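Long-range contact in 11R-lipoxygenase (Gersemia fruticosa, PDB 3VF1), which probably oxygenates polyunsaturated fatty acids at a non-heme iron centre, under the control of calcium: residues K96-K108 / N117-K129. Numbering follows the deposited sequence.
Sequences KSDWYIAKVIIEK and NKYIFPCYRWVIK
Y100 and W126 meet at the bulged end of an antiparallel hairpin. CB of Y100 sits over one face of the indole, 3.6 Å from the centroid of its six-membered ring, and the tyrosine ring turns its edge to the five-membered ring (centroids 4.8 Å apart, planes at 55°), a tilted edge-to-face pair. CG of Y100 lies anti to the backbone N (chi1 -179°), which swings CD1 to 3.6 Å from W126 NE1. The outer edge of the same indole meets the backbone of D98, whose CB is 3.6 Å from W126 CE3. Next along the chain, the A102 carbonyl oxygen lies over the centre of the Y124 ring while accepting a bond from C123 N (2.9 Å) and a weak one from Y124 N. Here the register shifts by one, because Y124 and R125 both face I101 in a G1 bulge, Y124 having positive phi (58°). On the other side, toward strand 20-28, A102 and K103 both face E27 in a classic bulge. Beyond the bulges, K103-K108 pair in regular antiparallel fashion with N117-P122. Their two faces differ. I105 and I120 lie side by side, I105 CG1 3.6 Å from I120 CD1, on the partly exposed face with K103, E107 and K118, whereas V104, I106, Y119 and F121 point into the PLAT beta sandwich. There I106 CD1 reaches F121 CE1 (3.8 Å), and strands 40-46 and 130-134 of the second sheet pack against I106 and F121 respectively. W126 is further placed by D192, which accepts its backbone N-H, and by a cation-pi contact with K191. D98 is predicted to bind calcium and W126 lies beside G33 of the same predicted site, so calcium binding there could be felt at the indole and Y100.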
ATOM      1  N   LYS A  96      -4.532  12.174  34.120  1.00 99.98           N
ATOM      2  CA  LYS A  96      -4.647  10.796  33.656  1.00 95.93           C
ATOM      3  C   LYS A  96      -4.014  10.623  32.279  1.00 92.32           C
ATOM      4  O   LYS A  96      -4.284  11.396  31.360  1.00 93.04           O
ATOM      5  CB  LYS A  96      -6.115  10.360  33.629  1.00 97.92           C
ATOM      6  CG  LYS A  96      -7.043  11.293  32.854  1.00101.39           C
ATOM      7  CD  LYS A  96      -8.493  11.094  33.264  1.00101.23           C
ATOM      8  CE  LYS A  96      -9.353  12.297  32.901  1.00 99.09           C
ATOM      9  NZ  LYS A  96      -9.350  12.579  31.440  1.00 93.33           N
ATOM     10  N   SER A  97      -3.162   9.611  32.150  1.00 86.13           N
ATOM     11  CA  SER A  97      -2.503   9.316  30.887  1.00 83.07           C
ATOM     12  C   SER A  97      -3.084   8.044  30.290  1.00 75.03           C
ATOM     13  O   SER A  97      -3.233   7.039  30.985  1.00 72.54           O
ATOM     14  CB  SER A  97      -1.000   9.143  31.104  1.00 81.30           C
ATOM     15  OG  SER A  97      -0.334   8.826  29.894  1.00 80.36           O
ATOM     16  N   ASP A  98      -3.418   8.090  29.005  1.00 69.74           N
ATOM     17  CA  ASP A  98      -3.914   6.909  28.314  1.00 65.27           C
ATOM     18  C   ASP A  98      -2.833   5.837  28.280  1.00 60.88           C
ATOM     19  O   ASP A  98      -1.731   6.066  27.783  1.00 61.32           O
ATOM     20  CB  ASP A  98      -4.358   7.256  26.894  1.00 64.92           C
ATOM     21  CG  ASP A  98      -5.626   8.086  26.865  1.00 69.78           C
ATOM     22  OD1 ASP A  98      -6.442   7.959  27.802  1.00 69.79           O
ATOM     23  OD2 ASP A  98      -5.808   8.862  25.904  1.00 70.95           O
ATOM     24  N   TRP A  99      -3.155   4.670  28.825  1.00 55.62           N
ATOM     25  CA  TRP A  99      -2.210   3.562  28.887  1.00 53.86           C
ATOM     26  C   TRP A  99      -2.307   2.702  27.633  1.00 49.44           C
ATOM     27  O   TRP A  99      -3.354   2.120  27.352  1.00 49.19           O
ATOM     28  CB  TRP A  99      -2.496   2.706  30.123  1.00 55.56           C
ATOM     29  CG  TRP A  99      -1.352   1.828  30.537  1.00 55.71           C
ATOM     30  CD1 TRP A  99      -0.183   1.627  29.861  1.00 57.53           C
ATOM     31  CD2 TRP A  99      -1.268   1.037  31.729  1.00 60.12           C
ATOM     32  NE1 TRP A  99       0.623   0.757  30.558  1.00 56.48           N
ATOM     33  CE2 TRP A  99      -0.020   0.381  31.708  1.00 60.07           C
ATOM     34  CE3 TRP A  99      -2.127   0.819  32.811  1.00 63.25           C
ATOM     35  CZ2 TRP A  99       0.389  -0.477  32.726  1.00 58.43           C
ATOM     36  CZ3 TRP A  99      -1.717  -0.034  33.821  1.00 63.80           C
ATOM     37  CH2 TRP A  99      -0.471  -0.672  33.771  1.00 59.93           C
ATOM     38  N   TYR A 100      -1.215   2.632  26.880  1.00 46.93           N
ATOM     39  CA  TYR A 100      -1.152   1.751  25.720  1.00 46.15           C
ATOM     40  C   TYR A 100      -0.564   0.412  26.142  1.00 41.82           C
ATOM     41  O   TYR A 100       0.632   0.307  26.423  1.00 40.29           O
ATOM     42  CB  TYR A 100      -0.315   2.370  24.600  1.00 45.77           C
ATOM     43  CG  TYR A 100      -0.241   1.503  23.367  1.00 43.78           C
ATOM     44  CD1 TYR A 100      -1.279   1.484  22.445  1.00 44.11           C
ATOM     45  CD2 TYR A 100       0.862   0.698  23.128  1.00 42.87           C
ATOM     46  CE1 TYR A 100      -1.217   0.687  21.318  1.00 41.50           C
ATOM     47  CE2 TYR A 100       0.934  -0.103  22.005  1.00 43.27           C
ATOM     48  CZ  TYR A 100      -0.109  -0.103  21.102  1.00 43.96           C
ATOM     49  OH  TYR A 100      -0.043  -0.899  19.981  1.00 44.48           O
ATOM     50  N   ILE A 101      -1.412  -0.610  26.183  1.00 43.11           N
ATOM     51  CA  ILE A 101      -1.025  -1.911  26.713  1.00 46.50           C
ATOM     52  C   ILE A 101      -0.790  -2.931  25.604  1.00 43.18           C
ATOM     53  O   ILE A 101      -1.644  -3.135  24.740  1.00 42.29           O
ATOM     54  CB  ILE A 101      -2.103  -2.450  27.671  1.00 46.81           C
ATOM     55  CG1 ILE A 101      -2.284  -1.491  28.850  1.00 47.07           C
ATOM     56  CG2 ILE A 101      -1.731  -3.842  28.166  1.00 46.89           C
ATOM     57  CD1 ILE A 101      -3.437  -1.843  29.762  1.00 48.12           C
ATOM     58  N   ALA A 102       0.376  -3.569  25.636  1.00 40.63           N
ATOM     59  CA  ALA A 102       0.701  -4.623  24.684  1.00 41.59           C
ATOM     60  C   ALA A 102      -0.173  -5.842  24.950  1.00 45.57           C
ATOM     61  O   ALA A 102      -0.969  -6.243  24.100  1.00 45.19           O
ATOM     62  CB  ALA A 102       2.173  -4.991  24.783  1.00 41.10           C
ATOM     63  N   LYS A 103      -0.022  -6.426  26.135  1.00 49.13           N
ATOM     64  CA  LYS A 103      -0.840  -7.564  26.536  1.00 49.77           C
ATOM     65  C   LYS A 103      -0.860  -7.727  28.051  1.00 48.29           C
ATOM     66  O   LYS A 103      -0.026  -7.166  28.760  1.00 50.32           O
ATOM     67  CB  LYS A 103      -0.328  -8.849  25.883  1.00 52.17           C
ATOM     68  CG  LYS A 103       1.098  -9.214  26.255  1.00 51.04           C
ATOM     69  CD  LYS A 103       1.598 -10.387  25.425  1.00 54.64           C
ATOM     70  CE  LYS A 103       3.054 -10.707  25.722  1.00 66.87           C
ATOM     71  NZ  LYS A 103       3.571 -11.799  24.852  1.00 67.72           N
ATOM     72  N   VAL A 104      -1.827  -8.501  28.536  1.00 49.03           N
ATOM     73  CA  VAL A 104      -1.954  -8.778  29.961  1.00 50.09           C
ATOM     74  C   VAL A 104      -1.839 -10.278  30.207  1.00 48.49           C
ATOM     75  O   VAL A 104      -2.400 -11.085  29.468  1.00 46.26           O
ATOM     76  CB  VAL A 104      -3.301  -8.276  30.513  1.00 54.52           C
ATOM     77  CG1 VAL A 104      -3.423  -8.599  31.996  1.00 55.31           C
ATOM     78  CG2 VAL A 104      -3.449  -6.781  30.275  1.00 48.87           C
ATOM     79  N   ILE A 105      -1.104 -10.644  31.251  1.00 51.44           N
ATOM     80  CA  ILE A 105      -0.917 -12.044  31.610  1.00 50.66           C
ATOM     81  C   ILE A 105      -1.402 -12.283  33.033  1.00 57.04           C
ATOM     82  O   ILE A 105      -0.866 -11.714  33.983  1.00 58.72           O
ATOM     83  CB  ILE A 105       0.562 -12.450  31.524  1.00 52.84           C
ATOM     84  CG1 ILE A 105       1.118 -12.137  30.133  1.00 55.10           C
ATOM     85  CG2 ILE A 105       0.725 -13.928  31.857  1.00 54.14           C
ATOM     86  CD1 ILE A 105       2.613 -12.331  30.015  1.00 55.05           C
ATOM     87  N   ILE A 106      -2.416 -13.129  33.177  1.00 58.33           N
ATOM     88  CA  ILE A 106      -2.987 -13.417  34.487  1.00 61.33           C
ATOM     89  C   ILE A 106      -2.742 -14.868  34.875  1.00 61.09           C
ATOM     90  O   ILE A 106      -3.311 -15.783  34.280  1.00 65.82           O
ATOM     91  CB  ILE A 106      -4.499 -13.143  34.506  1.00 57.33           C
ATOM     92  CG1 ILE A 106      -4.780 -11.709  34.051  1.00 56.50           C
ATOM     93  CG2 ILE A 106      -5.063 -13.386  35.899  1.00 65.84           C
ATOM     94  CD1 ILE A 106      -6.251 -11.371  33.956  1.00 54.89           C
ATOM     95  N   GLU A 107      -1.892 -15.075  35.876  1.00 64.67           N
ATOM     96  CA  GLU A 107      -1.613 -16.417  36.374  1.00 70.44           C
ATOM     97  C   GLU A 107      -2.462 -16.722  37.603  1.00 75.55           C
ATOM     98  O   GLU A 107      -2.564 -15.905  38.519  1.00 74.76           O
ATOM     99  CB  GLU A 107      -0.129 -16.574  36.708  1.00 70.30           C
ATOM    100  CG  GLU A 107       0.227 -17.945  37.264  1.00 79.14           C
ATOM    101  CD  GLU A 107       1.723 -18.168  37.366  1.00 81.56           C
ATOM    102  OE1 GLU A 107       2.488 -17.219  37.088  1.00 84.40           O
ATOM    103  OE2 GLU A 107       2.135 -19.293  37.719  1.00 78.23           O
ATOM    104  N   LYS A 108      -3.073 -17.901  37.610  1.00 79.71           N
ATOM    105  CA  LYS A 108      -3.924 -18.320  38.714  1.00 75.12           C
ATOM    106  C   LYS A 108      -3.881 -19.835  38.857  1.00 78.74           C
ATOM    107  O   LYS A 108      -3.052 -20.499  38.235  1.00 75.01           O
ATOM    108  CB  LYS A 108      -5.363 -17.863  38.474  1.00 72.78           C
ATOM    109  CG  LYS A 108      -6.051 -18.572  37.319  1.00 74.75           C
ATOM    110  CD  LYS A 108      -7.501 -18.134  37.176  1.00 73.85           C
ATOM    111  CE  LYS A 108      -8.387 -18.719  38.267  1.00 76.51           C
ATOM    112  NZ  LYS A 108      -8.556 -20.195  38.143  1.00 77.58           N
ATOM    113  N   ASN A 117      -2.027 -21.839  35.932  1.00 76.49           N
ATOM    114  CA  ASN A 117      -2.363 -21.604  34.531  1.00 77.74           C
ATOM    115  C   ASN A 117      -2.302 -20.127  34.157  1.00 75.99           C
ATOM    116  O   ASN A 117      -2.838 -19.275  34.865  1.00 72.90           O
ATOM    117  CB  ASN A 117      -3.758 -22.148  34.222  1.00 77.31           C
ATOM    118  CG  ASN A 117      -3.827 -23.658  34.318  1.00 80.62           C
ATOM    119  OD1 ASN A 117      -2.829 -24.350  34.119  1.00 77.12           O
ATOM    120  ND2 ASN A 117      -5.011 -24.179  34.620  1.00 81.88           N
ATOM    121  N   LYS A 118      -1.651 -19.835  33.034  1.00 76.16           N
ATOM    122  CA  LYS A 118      -1.530 -18.466  32.547  1.00 68.65           C
ATOM    123  C   LYS A 118      -2.550 -18.180  31.450  1.00 62.83           C
ATOM    124  O   LYS A 118      -2.759 -18.995  30.552  1.00 59.87           O
ATOM    125  CB  LYS A 118      -0.120 -18.213  32.014  1.00 68.51           C
ATOM    126  CG  LYS A 118       0.967 -18.303  33.070  1.00 77.27           C
ATOM    127  CD  LYS A 118       2.345 -18.101  32.462  1.00 74.37           C
ATOM    128  CE  LYS A 118       3.435 -18.180  33.518  1.00 75.33           C
ATOM    129  NZ  LYS A 118       4.797 -18.051  32.931  1.00 83.35           N
ATOM    130  N   TYR A 119      -3.179 -17.013  31.530  1.00 59.42           N
ATOM    131  CA  TYR A 119      -4.141 -16.584  30.523  1.00 57.11           C
ATOM    132  C   TYR A 119      -3.646 -15.311  29.844  1.00 58.48           C
ATOM    133  O   TYR A 119      -3.694 -14.227  30.429  1.00 55.97           O
ATOM    134  CB  TYR A 119      -5.509 -16.347  31.164  1.00 58.48           C
ATOM    135  CG  TYR A 119      -6.122 -17.602  31.749  1.00 66.01           C
ATOM    136  CD1 TYR A 119      -5.613 -18.170  32.909  1.00 70.69           C
ATOM    137  CD2 TYR A 119      -7.209 -18.217  31.140  1.00 68.88           C
ATOM    138  CE1 TYR A 119      -6.166 -19.316  33.446  1.00 72.66           C
ATOM    139  CE2 TYR A 119      -7.769 -19.364  31.670  1.00 71.62           C
ATOM    140  CZ  TYR A 119      -7.245 -19.908  32.823  1.00 74.89           C
ATOM    141  OH  TYR A 119      -7.795 -21.049  33.358  1.00 75.79           O
ATOM    142  N   ILE A 120      -3.170 -15.451  28.611  1.00 55.55           N
ATOM    143  CA  ILE A 120      -2.615 -14.323  27.871  1.00 47.48           C
ATOM    144  C   ILE A 120      -3.727 -13.546  27.173  1.00 46.18           C
ATOM    145  O   ILE A 120      -4.619 -14.135  26.562  1.00 46.15           O
ATOM    146  CB  ILE A 120      -1.600 -14.786  26.806  1.00 49.00           C
ATOM    147  CG1 ILE A 120      -0.626 -15.812  27.391  1.00 48.03           C
ATOM    148  CG2 ILE A 120      -0.842 -13.592  26.245  1.00 53.71           C
ATOM    149  CD1 ILE A 120       0.272 -15.263  28.473  1.00 55.19           C
ATOM    150  N   PHE A 121      -3.665 -12.223  27.264  1.00 45.37           N
ATOM    151  CA  PHE A 121      -4.665 -11.365  26.641  1.00 48.77           C
ATOM    152  C   PHE A 121      -4.008 -10.359  25.700  1.00 49.06           C
ATOM    153  O   PHE A 121      -3.645  -9.259  26.119  1.00 46.15           O
ATOM    154  CB  PHE A 121      -5.477 -10.638  27.713  1.00 47.74           C
ATOM    155  CG  PHE A 121      -6.247 -11.559  28.612  1.00 45.98           C
ATOM    156  CD1 PHE A 121      -5.655 -12.108  29.735  1.00 49.95           C
ATOM    157  CD2 PHE A 121      -7.563 -11.883  28.331  1.00 47.58           C
ATOM    158  CE1 PHE A 121      -6.359 -12.959  30.560  1.00 47.88           C
ATOM    159  CE2 PHE A 121      -8.271 -12.734  29.153  1.00 48.49           C
ATOM    160  CZ  PHE A 121      -7.667 -13.272  30.270  1.00 48.50           C
ATOM    161  N   PRO A 122      -3.854 -10.735  24.420  1.00 49.13           N
ATOM    162  CA  PRO A 122      -3.252  -9.851  23.417  1.00 42.83           C
ATOM    163  C   PRO A 122      -4.109  -8.607  23.215  1.00 43.48           C
ATOM    164  O   PRO A 122      -5.275  -8.727  22.841  1.00 48.60           O
ATOM    165  CB  PRO A 122      -3.236 -10.711  22.145  1.00 45.03           C
ATOM    166  CG  PRO A 122      -3.428 -12.121  22.614  1.00 46.55           C
ATOM    167  CD  PRO A 122      -4.272 -12.021  23.838  1.00 44.01           C
ATOM    168  N   CYS A 123      -3.539  -7.432  23.463  1.00 43.17           N
ATOM    169  CA  CYS A 123      -4.313  -6.194  23.474  1.00 42.44           C
ATOM    170  C   CYS A 123      -3.860  -5.223  22.384  1.00 42.61           C
ATOM    171  O   CYS A 123      -4.494  -5.124  21.333  1.00 42.32           O
ATOM    172  CB  CYS A 123      -4.213  -5.535  24.852  1.00 41.89           C
ATOM    173  SG  CYS A 123      -5.158  -4.009  25.020  1.00 55.28           S
ATOM    174  N   TYR A 124      -2.766  -4.509  22.638  1.00 42.50           N
ATOM    175  CA  TYR A 124      -2.254  -3.522  21.691  1.00 41.01           C
ATOM    176  C   TYR A 124      -3.299  -2.450  21.392  1.00 40.64           C
ATOM    177  O   TYR A 124      -3.613  -2.170  20.234  1.00 40.32           O
ATOM    178  CB  TYR A 124      -1.794  -4.216  20.409  1.00 38.33           C
ATOM    179  CG  TYR A 124      -0.794  -5.315  20.676  1.00 37.95           C
ATOM    180  CD1 TYR A 124       0.523  -5.015  20.986  1.00 38.01           C
ATOM    181  CD2 TYR A 124      -1.172  -6.649  20.640  1.00 37.65           C
ATOM    182  CE1 TYR A 124       1.442  -6.013  21.243  1.00 39.96           C
ATOM    183  CE2 TYR A 124      -0.260  -7.655  20.894  1.00 37.88           C
ATOM    184  CZ  TYR A 124       1.046  -7.331  21.196  1.00 40.46           C
ATOM    185  OH  TYR A 124       1.963  -8.326  21.453  1.00 45.90           O
ATOM    186  N   ARG A 125      -3.830  -1.855  22.455  1.00 42.74           N
ATOM    187  CA  ARG A 125      -4.825  -0.798  22.345  1.00 43.96           C
ATOM    188  C   ARG A 125      -4.593   0.239  23.435  1.00 44.46           C
ATOM    189  O   ARG A 125      -3.957  -0.047  24.450  1.00 45.73           O
ATOM    190  CB  ARG A 125      -6.233  -1.368  22.514  1.00 48.26           C
ATOM    191  CG  ARG A 125      -6.591  -2.509  21.577  1.00 47.61           C
ATOM    192  CD  ARG A 125      -6.988  -2.014  20.201  1.00 50.58           C
ATOM    193  NE  ARG A 125      -7.849  -2.975  19.513  1.00 49.68           N
ATOM    194  CZ  ARG A 125      -9.173  -3.020  19.627  1.00 47.97           C
ATOM    195  NH1 ARG A 125      -9.817  -2.156  20.404  1.00 52.22           N
ATOM    196  NH2 ARG A 125      -9.862  -3.933  18.960  1.00 45.89           N
ATOM    197  N   TRP A 126      -5.109   1.445  23.224  1.00 44.78           N
ATOM    198  CA  TRP A 126      -5.178   2.437  24.288  1.00 50.61           C
ATOM    199  C   TRP A 126      -6.448   2.172  25.087  1.00 51.82           C
ATOM    200  O   TRP A 126      -7.494   1.886  24.508  1.00 45.78           O
ATOM    201  CB  TRP A 126      -5.218   3.854  23.714  1.00 50.23           C
ATOM    202  CG  TRP A 126      -4.029   4.225  22.880  1.00 48.58           C
ATOM    203  CD1 TRP A 126      -3.867   4.012  21.542  1.00 47.32           C
ATOM    204  CD2 TRP A 126      -2.839   4.890  23.325  1.00 46.13           C
ATOM    205  NE1 TRP A 126      -2.651   4.497  21.128  1.00 47.07           N
ATOM    206  CE2 TRP A 126      -2.000   5.041  22.204  1.00 48.10           C
ATOM    207  CE3 TRP A 126      -2.402   5.370  24.563  1.00 47.39           C
ATOM    208  CZ2 TRP A 126      -0.750   5.649  22.283  1.00 48.59           C
ATOM    209  CZ3 TRP A 126      -1.160   5.973  24.640  1.00 50.05           C
ATOM    210  CH2 TRP A 126      -0.348   6.108  23.508  1.00 51.10           C
ATOM    211  N   VAL A 127      -6.360   2.259  26.411  1.00 51.98           N
ATOM    212  CA  VAL A 127      -7.536   2.044  27.251  1.00 58.39           C
ATOM    213  C   VAL A 127      -8.553   3.167  27.068  1.00 61.75           C
ATOM    214  O   VAL A 127      -9.740   2.911  26.859  1.00 65.88           O
ATOM    215  CB  VAL A 127      -7.172   1.926  28.751  1.00 58.14           C
ATOM    216  CG1 VAL A 127      -6.269   0.727  28.987  1.00 51.65           C
ATOM    217  CG2 VAL A 127      -6.519   3.205  29.260  1.00 63.52           C
ATOM    218  N   ILE A 128      -8.080   4.408  27.128  1.00 59.15           N
ATOM    219  CA  ILE A 128      -8.952   5.571  27.020  1.00 68.44           C
ATOM    220  C   ILE A 128     -10.086   5.505  28.051  1.00 74.04           C
ATOM    221  O   ILE A 128      -9.895   5.892  29.203  1.00 73.90           O
ATOM    222  CB  ILE A 128      -9.519   5.717  25.592  1.00 65.67           C
ATOM    223  CG1 ILE A 128      -8.375   5.756  24.576  1.00 60.47           C
ATOM    224  CG2 ILE A 128     -10.366   6.976  25.481  1.00 67.18           C
ATOM    225  CD1 ILE A 128      -8.837   5.791  23.136  1.00 63.02           C
ATOM    226  N   LYS A 129     -11.255   5.018  27.642  1.00 72.74           N
ATOM    227  CA  LYS A 129     -12.386   4.886  28.557  1.00 74.17           C
ATOM    228  C   LYS A 129     -12.486   3.449  29.072  1.00 71.87           C
ATOM    229  O   LYS A 129     -11.980   3.136  30.148  1.00 71.66           O
ATOM    230  CB  LYS A 129     -13.699   5.302  27.880  1.00 78.53           C
ATOM    231  CG  LYS A 129     -13.595   6.527  26.985  1.00 85.47           C
ATOM    232  CD  LYS A 129     -14.970   7.100  26.656  1.00 92.41           C
ATOM    233  CE  LYS A 129     -15.945   6.019  26.209  1.00 97.45           C
ATOM    234  NZ  LYS A 129     -17.264   6.588  25.818  1.00 90.17           N
TER